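Local coordinates for uncharacterized protein McrA (Streptomyces coelicolor, PDB 5ZMO) that recognises phosphorothioated DNA through its sulfur-binding domain, and probably acts as a type IV restriction endonuclease that carries an HNH nuclease domain, at residues 121-124 with 125-129; 7-10 with 11-15; 37-41 with 42-46. All blocks are in the same frame, centred on the assembly; numbering follows the deposited sequence.

Contact 1: 121-124 with 125-129; sequences DDYN and LLRSQ
The Y123 ring carries R127 CG over one face, a CH-pi contact with CG 4.2 Å from the ring centroid and 23° off the ring normal. Y123 CE2 in turn lies beneath one face of the R127 guanidinium, offset toward its rim, with the two planes 34° apart. Packing is tight at this corner of the ring, where R127 CD and NE both lie 3.2 Å from Y123 CE2. R127 manages this by bending at chi2 and chi3, which folds the chain back along the helix side. Y123 OH probably hydrogen-bonds to A44 O in the loop after helix 28-41, which would hold the far end of the ring.

On a neighbouring strip of the surface the N124 carbonyl serves two donors. S128 N reaches N124 O at 3.0 Å from one side of the carbonyl plane, and S128 OG at the same distance from the other. L126 packs against F9 of helix 9-14 and against I37 and A40 of helix 28-41. Pairing of i with i+4, a serine hydroxyl sharing the carbonyl one turn back, is ordinary alpha-helix geometry; here it is helix 120-128, with L126 on its buried side and S128 on its exposed one.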
loop_
_atom_site.group_PDB
_atom_site.type_symbol
_atom_site.label_atom_id
_atom_site.label_comp_id
_atom_site.label_asym_id
_atom_site.label_seq_id
_atom_site.Cartn_x
_atom_site.Cartn_y
_atom_site.Cartn_z
ATOM N N ASP A 121 -12.833 -1.680 -8.818
ATOM C CA ASP A 121 -13.933 -2.200 -7.973
ATOM C C ASP A 121 -13.664 -1.983 -6.485
ATOM O O ASP A 121 -14.519 -1.556 -5.737
ATOM C CB ASP A 121 -14.231 -3.663 -8.286
ATOM C CG ASP A 121 -13.015 -4.617 -8.139
ATOM O OD1 ASP A 121 -11.876 -4.192 -7.849
ATOM O OD2 ASP A 121 -13.216 -5.851 -8.297
ATOM N N ASP A 122 -12.427 -2.203 -6.062
ATOM C CA ASP A 122 -12.045 -1.921 -4.665
ATOM C C ASP A 122 -12.100 -0.443 -4.320
ATOM O O ASP A 122 -12.620 -0.086 -3.256
ATOM C CB ASP A 122 -10.677 -2.526 -4.350
ATOM C CG ASP A 122 -10.631 -3.993 -4.568
ATOM O OD1 ASP A 122 -11.684 -4.673 -4.346
ATOM O OD2 ASP A 122 -9.492 -4.539 -4.833
ATOM N N TYR A 123 -11.497 0.408 -5.151
ATOM C CA TYR A 123 -11.521 1.833 -4.936
ATOM C C TYR A 123 -12.987 2.322 -4.857
ATOM O O TYR A 123 -13.344 3.141 -3.958
ATOM C CB TYR A 123 -10.801 2.544 -6.084
ATOM C CG TYR A 123 -10.798 4.035 -6.042
ATOM C CD1 TYR A 123 -9.820 4.716 -5.384
ATOM C CD2 TYR A 123 -11.748 4.779 -6.727
ATOM C CE1 TYR A 123 -9.746 6.121 -5.365
ATOM C CE2 TYR A 123 -11.754 6.169 -6.657
ATOM C CZ TYR A 123 -10.746 6.855 -5.990
ATOM O OH TYR A 123 -10.673 8.265 -5.897
ATOM N N ASN A 124 -13.790 1.897 -5.831
ATOM C CA ASN A 124 -15.243 2.301 -5.800
ATOM C C ASN A 124 -15.938 1.817 -4.532
ATOM O O ASN A 124 -16.780 2.561 -4.000
ATOM C CB ASN A 124 -16.034 1.916 -7.026
ATOM C CG ASN A 124 -15.526 2.580 -8.302
ATOM O OD1 ASN A 124 -15.674 2.016 -9.397
ATOM N ND2 ASN A 124 -14.897 3.712 -8.170
ATOM N N LEU A 125 -15.651 0.594 -4.050
ATOM C CA LEU A 125 -16.225 0.117 -2.778
ATOM C C LEU A 125 -15.838 1.024 -1.589
ATOM O O LEU A 125 -16.685 1.414 -0.784
ATOM C CB LEU A 125 -15.808 -1.340 -2.482
ATOM C CG LEU A 125 -16.083 -1.886 -1.096
ATOM C CD1 LEU A 125 -17.574 -1.987 -0.878
ATOM C CD2 LEU A 125 -15.436 -3.227 -0.910
ATOM N N LEU A 126 -14.521 1.330 -1.454
ATOM C CA LEU A 126 -14.044 2.210 -0.419
ATOM C C LEU A 126 -14.740 3.572 -0.395
ATOM O O LEU A 126 -14.996 4.111 0.668
ATOM C CB LEU A 126 -12.500 2.413 -0.518
ATOM C CG LEU A 126 -11.639 1.302 0.074
ATOM C CD1 LEU A 126 -12.223 -0.069 0.192
ATOM C CD2 LEU A 126 -10.248 1.256 -0.549
ATOM N N ARG A 127 -14.961 4.157 -1.558
ATOM C CA ARG A 127 -15.570 5.494 -1.582
ATOM C C ARG A 127 -17.062 5.413 -1.256
ATOM O O ARG A 127 -17.624 6.313 -0.578
ATOM C CB ARG A 127 -15.513 6.079 -2.981
ATOM C CG ARG A 127 -14.201 6.035 -3.690
ATOM C CD ARG A 127 -14.601 5.872 -5.167
ATOM N NE ARG A 127 -14.625 7.170 -5.763
ATOM C CZ ARG A 127 -15.111 7.499 -6.940
ATOM N NH1 ARG A 127 -14.917 8.758 -7.272
ATOM N NH2 ARG A 127 -15.666 6.628 -7.795
ATOM N N SER A 128 -17.705 4.396 -1.813
ATOM C CA SER A 128 -19.146 4.162 -1.621
ATOM C C SER A 128 -19.576 3.594 -0.275
ATOM O O SER A 128 -20.707 3.892 0.188
ATOM C CB SER A 128 -19.700 3.330 -2.752
ATOM O OG SER A 128 -19.406 1.953 -2.641
ATOM N N GLN A 129 -18.730 2.773 0.361
ATOM C CA GLN A 129 -19.064 2.131 1.633
ATOM C C GLN A 129 -17.950 2.403 2.584
ATOM O O GLN A 129 -16.960 1.607 2.672
ATOM C CB GLN A 129 -19.286 0.632 1.449
ATOM C CG GLN A 129 -20.444 0.252 0.551
ATOM C CD GLN A 129 -21.785 0.455 1.246
ATOM O OE1 GLN A 129 -22.523 1.446 1.014
ATOM N NE2 GLN A 129 -22.131 -0.500 2.050
#

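Contact 2: 7-10 with 11-15; sequences KTFH and RRVGD
R12 reaches back from the first turn of helix 9-14 to clasp the backbone of K7, just ahead of the N-cap residue T8. T8 caps the helix through its hydroxyl: R11 N donates to T8 OG1 over 3.0 Å, and chi1 of 57° swings that oxygen in front of the helix start.

Along the R12 side chain, CB lies against the carbonyl oxygens of T8 and F9. CG passes T8 O and meets K7 CB at 3.8 Å, and CD runs on beside the same K7 methylene. At chi3 (-78°) the chain bends and brings the guanidinium edge-on to the K7 carbonyl. NE donates to K7 O at 2.9 Å in a nearly straight bond, while NH1 adds a longer and more bent one of 3.2 Å to the same oxygen. Both nitrogens approach from one face of that carbonyl, and K7 O sits in the guanidinium plane, so the side-on grip fixes the rotation of the group. F9 CA lies over one guanidinium face, toward its rim. NH2 goes on to a salt bridge with D122 of helix 120-128 and a hydrogen bond to D85 O; the salt bridge probably offsets the buried charge, though R119 brings a like charge close to NH1.

K7 itself stretches along the outer surface, past R11 CD, to its own ion pair. Its NZ meets D15 OD2 on the syn side at 2.7 Å, tying the residue before the N-cap to one two turns further along the chain.

On the buried face, toward helices 120-128 and 130-144, V13 CG2 sits over the F9 ring, 3.8 Å from the centroid and 15° off the ring normal.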
loop_
_atom_site.group_PDB
_atom_site.type_symbol
_atom_site.label_atom_id
_atom_site.label_comp_id
_atom_site.label_asym_id
_atom_site.label_seq_id
_atom_site.Cartn_x
_atom_site.Cartn_y
_atom_site.Cartn_z
ATOM N N LYS A 7 -12.997 -13.115 -4.708
ATOM C CA LYS A 7 -12.715 -12.845 -3.304
ATOM C C LYS A 7 -12.986 -11.381 -2.994
ATOM O O LYS A 7 -12.678 -10.478 -3.772
ATOM C CB LYS A 7 -11.286 -13.189 -2.965
ATOM C CG LYS A 7 -10.984 -14.676 -2.858
ATOM C CD LYS A 7 -9.624 -14.842 -2.184
ATOM C CE LYS A 7 -9.117 -16.262 -2.110
ATOM N NZ LYS A 7 -8.560 -16.519 -0.749
ATOM N N THR A 8 -13.576 -11.158 -1.847
ATOM C CA THR A 8 -13.847 -9.783 -1.359
ATOM C C THR A 8 -12.548 -9.026 -1.130
ATOM O O THR A 8 -11.483 -9.633 -0.876
ATOM C CB THR A 8 -14.620 -9.718 -0.036
ATOM O OG1 THR A 8 -13.935 -10.443 1.003
ATOM C CG2 THR A 8 -16.057 -10.239 -0.182
ATOM N N PHE A 9 -12.659 -7.692 -1.136
ATOM C CA PHE A 9 -11.482 -6.866 -0.780
ATOM C C PHE A 9 -10.992 -7.200 0.636
ATOM O O PHE A 9 -9.792 -7.426 0.877
ATOM C CB PHE A 9 -11.856 -5.398 -0.863
ATOM C CG PHE A 9 -10.714 -4.452 -0.484
ATOM C CD1 PHE A 9 -9.603 -4.309 -1.327
ATOM C CD2 PHE A 9 -10.758 -3.712 0.689
ATOM C CE1 PHE A 9 -8.604 -3.398 -1.028
ATOM C CE2 PHE A 9 -9.760 -2.815 0.995
ATOM C CZ PHE A 9 -8.668 -2.666 0.155
ATOM N N HIS A 10 -11.924 -7.241 1.612
ATOM C CA HIS A 10 -11.605 -7.683 3.003
ATOM C C HIS A 10 -10.811 -8.994 3.053
ATOM O O HIS A 10 -9.800 -9.081 3.778
ATOM C CB HIS A 10 -12.875 -7.866 3.821
ATOM C CG HIS A 10 -12.611 -8.162 5.270
ATOM N ND1 HIS A 10 -12.434 -7.169 6.222
ATOM C CD2 HIS A 10 -12.437 -9.333 5.907
ATOM C CE1 HIS A 10 -12.232 -7.736 7.398
ATOM N NE2 HIS A 10 -12.215 -9.051 7.230
ATOM N N ARG A 11 -11.250 -9.983 2.285
ATOM C CA ARG A 11 -10.554 -11.295 2.255
ATOM C C ARG A 11 -9.187 -11.184 1.591
ATOM O O ARG A 11 -8.189 -11.769 2.072
ATOM C CB ARG A 11 -11.353 -12.371 1.506
ATOM C CG ARG A 11 -10.705 -13.760 1.579
ATOM C CD ARG A 11 -11.707 -14.863 1.249
ATOM N NE ARG A 11 -12.623 -15.070 2.376
ATOM C CZ ARG A 11 -12.342 -15.803 3.453
ATOM N NH1 ARG A 11 -11.178 -16.464 3.571
ATOM N NH2 ARG A 11 -13.238 -15.894 4.429
ATOM N N ARG A 12 -9.129 -10.467 0.484
ATOM C CA ARG A 12 -7.807 -10.274 -0.187
ATOM C C ARG A 12 -6.790 -9.591 0.722
ATOM O O ARG A 12 -5.641 -9.987 0.782
ATOM C CB ARG A 12 -7.976 -9.637 -1.554
ATOM C CG ARG A 12 -8.493 -10.644 -2.608
ATOM C CD ARG A 12 -8.733 -10.124 -3.993
ATOM N NE ARG A 12 -10.025 -9.374 -4.059
ATOM C CZ ARG A 12 -10.167 -8.066 -4.148
ATOM N NH1 ARG A 12 -11.413 -7.523 -4.236
ATOM N NH2 ARG A 12 -9.123 -7.249 -4.249
ATOM N N VAL A 13 -7.209 -8.549 1.415
ATOM C CA VAL A 13 -6.365 -7.857 2.376
ATOM C C VAL A 13 -5.960 -8.804 3.504
ATOM O O VAL A 13 -4.803 -8.850 3.880
ATOM C CB VAL A 13 -7.078 -6.625 2.977
ATOM C CG1 VAL A 13 -6.309 -6.114 4.206
ATOM C CG2 VAL A 13 -7.246 -5.562 1.911
ATOM N N GLY A 14 -6.887 -9.626 4.009
ATOM C CA GLY A 14 -6.558 -10.574 5.093
ATOM C C GLY A 14 -5.640 -11.737 4.649
ATOM O O GLY A 14 -4.964 -12.337 5.494
ATOM N N ASP A 15 -5.627 -12.052 3.362
ATOM C CA ASP A 15 -4.667 -13.044 2.791
ATOM C C ASP A 15 -3.252 -12.502 2.606
ATOM O O ASP A 15 -2.366 -13.252 2.197
ATOM C CB ASP A 15 -5.141 -13.545 1.418
ATOM C CG ASP A 15 -6.393 -14.438 1.488
ATOM O OD1 ASP A 15 -6.793 -14.888 2.588
ATOM O OD2 ASP A 15 -6.991 -14.651 0.402
#

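Contact 3: 37-41 with 42-46; sequences IGQAV and ARAPR. With PO4 (phosphate ion), chain D.
G38, Q39 and A40 present their carbonyls to A42, A44 and R43, and this set of backbone bonds is the tight part of the contact. A42 N closes the last regular helical bond on G38 O at 2.9 Å. The chain then turns at R43, whose phi of 62° takes it out of the helical path. This lets A44 N double back to Q39 O, one residue further than in a helix, at 3.0 Å. R43 N bonds to A40 O at 2.9 Å, coming in well above the carbonyl plane and not on a lone pair. The methyl of A44 folds over the same turn, with CB 3.7 Å from Q39 O, while A42 CB rests near G38 O.

A42 and R43 form the exposed side. There R43 leaves the helix end, its NH1 giving a weak hydrogen bond to R127 O of helix 120-128. R46 leaves the turn altogether; it binds L118 O through NH2 and packs along E120 and Y123. Its NE points to O1 of a phosphate ion, probably from the crystallisation liquor, in a straight but weak bond of 3.4 Å that lies in the guanidinium plane.

The 6-to-1 bond from A44 N to Q39 O, enclosing the 5-to-2 bond from R43 N to A40 O, with positive phi at R43, is the Schellman motif, which here ends helix 28-41 and sends the chain toward strand 47-49.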
loop_
_atom_site.group_PDB
_atom_site.type_symbol
_atom_site.label_atom_id
_atom_site.label_comp_id
_atom_site.label_asym_id
_atom_site.label_seq_id
_atom_site.Cartn_x
_atom_site.Cartn_y
_atom_site.Cartn_z
ATOM N N ILE A 37 -5.891 3.113 1.289
ATOM C CA ILE A 37 -7.255 3.216 1.806
ATOM C C ILE A 37 -7.511 4.645 2.184
ATOM O O ILE A 37 -8.595 5.219 1.908
ATOM C CB ILE A 37 -7.521 2.225 2.955
ATOM C CG1 ILE A 37 -7.510 0.789 2.431
ATOM C CG2 ILE A 37 -8.850 2.567 3.621
ATOM C CD1 ILE A 37 -7.310 -0.262 3.523
ATOM N N GLY A 38 -6.564 5.240 2.897
ATOM C CA GLY A 38 -6.664 6.692 3.221
ATOM C C GLY A 38 -6.799 7.591 2.000
ATOM O O GLY A 38 -7.642 8.551 1.971
ATOM N N GLN A 39 -6.048 7.257 0.957
ATOM C CA GLN A 39 -6.165 8.010 -0.324
ATOM C C GLN A 39 -7.589 7.852 -0.922
ATOM O O GLN A 39 -8.192 8.865 -1.397
ATOM C CB GLN A 39 -5.061 7.584 -1.350
ATOM C CG GLN A 39 -3.650 7.932 -0.887
ATOM C CD GLN A 39 -3.468 9.423 -0.772
ATOM O OE1 GLN A 39 -3.406 9.992 0.347
ATOM N NE2 GLN A 39 -3.439 10.085 -1.919
ATOM N N ALA A 40 -8.164 6.650 -0.904
ATOM C CA ALA A 40 -9.500 6.448 -1.504
ATOM C C ALA A 40 -10.528 7.275 -0.720
ATOM O O ALA A 40 -11.380 7.944 -1.269
ATOM C CB ALA A 40 -9.848 5.008 -1.481
ATOM N N VAL A 41 -10.448 7.190 0.588
ATOM C CA VAL A 41 -11.303 7.946 1.475
ATOM C C VAL A 41 -11.183 9.457 1.260
ATOM O O VAL A 41 -12.204 10.160 1.337
ATOM C CB VAL A 41 -11.047 7.475 2.951
ATOM C CG1 VAL A 41 -11.549 8.484 3.998
ATOM C CG2 VAL A 41 -11.685 6.091 3.109
ATOM N N ALA A 42 -10.002 9.987 0.973
ATOM C CA ALA A 42 -9.865 11.397 0.648
ATOM C C ALA A 42 -10.239 11.696 -0.836
ATOM O O ALA A 42 -10.083 12.810 -1.243
ATOM C CB ALA A 42 -8.472 11.883 0.923
ATOM N N ARG A 43 -10.631 10.683 -1.619
ATOM C CA ARG A 43 -11.017 10.840 -3.051
ATOM C C ARG A 43 -9.874 11.338 -3.869
ATOM O O ARG A 43 -10.055 12.086 -4.860
ATOM C CB ARG A 43 -12.191 11.822 -3.231
ATOM C CG ARG A 43 -13.297 11.714 -2.220
ATOM C CD ARG A 43 -14.113 10.507 -2.508
ATOM N NE ARG A 43 -15.007 10.255 -1.390
ATOM C CZ ARG A 43 -16.117 9.533 -1.462
ATOM N NH1 ARG A 43 -16.842 9.361 -0.362
ATOM N NH2 ARG A 43 -16.528 9.006 -2.626
ATOM N N ALA A 44 -8.673 10.945 -3.499
ATOM C CA ALA A 44 -7.568 11.233 -4.376
ATOM C C ALA A 44 -7.741 10.338 -5.604
ATOM O O ALA A 44 -8.454 9.316 -5.538
ATOM C CB ALA A 44 -6.222 11.014 -3.690
ATOM N N PRO A 45 -7.035 10.664 -6.707
ATOM C CA PRO A 45 -7.166 9.828 -7.894
ATOM C C PRO A 45 -6.792 8.402 -7.577
ATOM O O PRO A 45 -5.856 8.171 -6.790
ATOM C CB PRO A 45 -6.157 10.472 -8.872
ATOM C CG PRO A 45 -6.076 11.924 -8.442
ATOM C CD PRO A 45 -6.108 11.789 -6.933
ATOM N N ARG A 46 -7.471 7.448 -8.188
ATOM C CA ARG A 46 -7.174 6.012 -7.931
ATOM C C ARG A 46 -5.775 5.592 -8.370
ATOM O O ARG A 46 -5.084 4.881 -7.621
ATOM C CB ARG A 46 -8.175 5.116 -8.632
ATOM C CG ARG A 46 -7.905 3.629 -8.546
ATOM C CD ARG A 46 -9.064 2.777 -9.118
ATOM N NE ARG A 46 -9.064 2.889 -10.572
ATOM C CZ ARG A 46 -8.348 2.137 -11.420
ATOM N NH1 ARG A 46 -8.467 2.370 -12.736
ATOM N NH2 ARG A 46 -7.578 1.125 -11.043
HETATM P P PO4 D . -12.750 5.412 -10.985
HETATM O O1 PO4 D . -11.274 5.338 -11.400
HETATM O O2 PO4 D . -13.449 4.626 -12.093
HETATM O O3 PO4 D . -13.410 6.829 -10.782
HETATM O O4 PO4 D . -12.915 4.635 -9.702
#

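How the contacts relate
Contact 1 is the middle member: its centre lies about 10 Å from that of contact 3 and about 14 Å from that of contact 2, while contacts 2 and 3 are about 18 Å apart. The salt bridge that joins 121-129 to 7-15 spans 2.8 Å from D122 OD2 to R12 NH2, and the D122 side chain also packs on the F9 ring. Toward 37-46, Y123 CB packs on R46 CD. Contacts 2 and 3 meet more distantly, through F9 CZ and I37 CG1 at 4.3 Å. The phosphate lies beside contacts 1 and 3. The nearest atoms to the bound DNA are about 9 Å away in contact 2, 16 Å in contact 1 and 18 Å in contact 3.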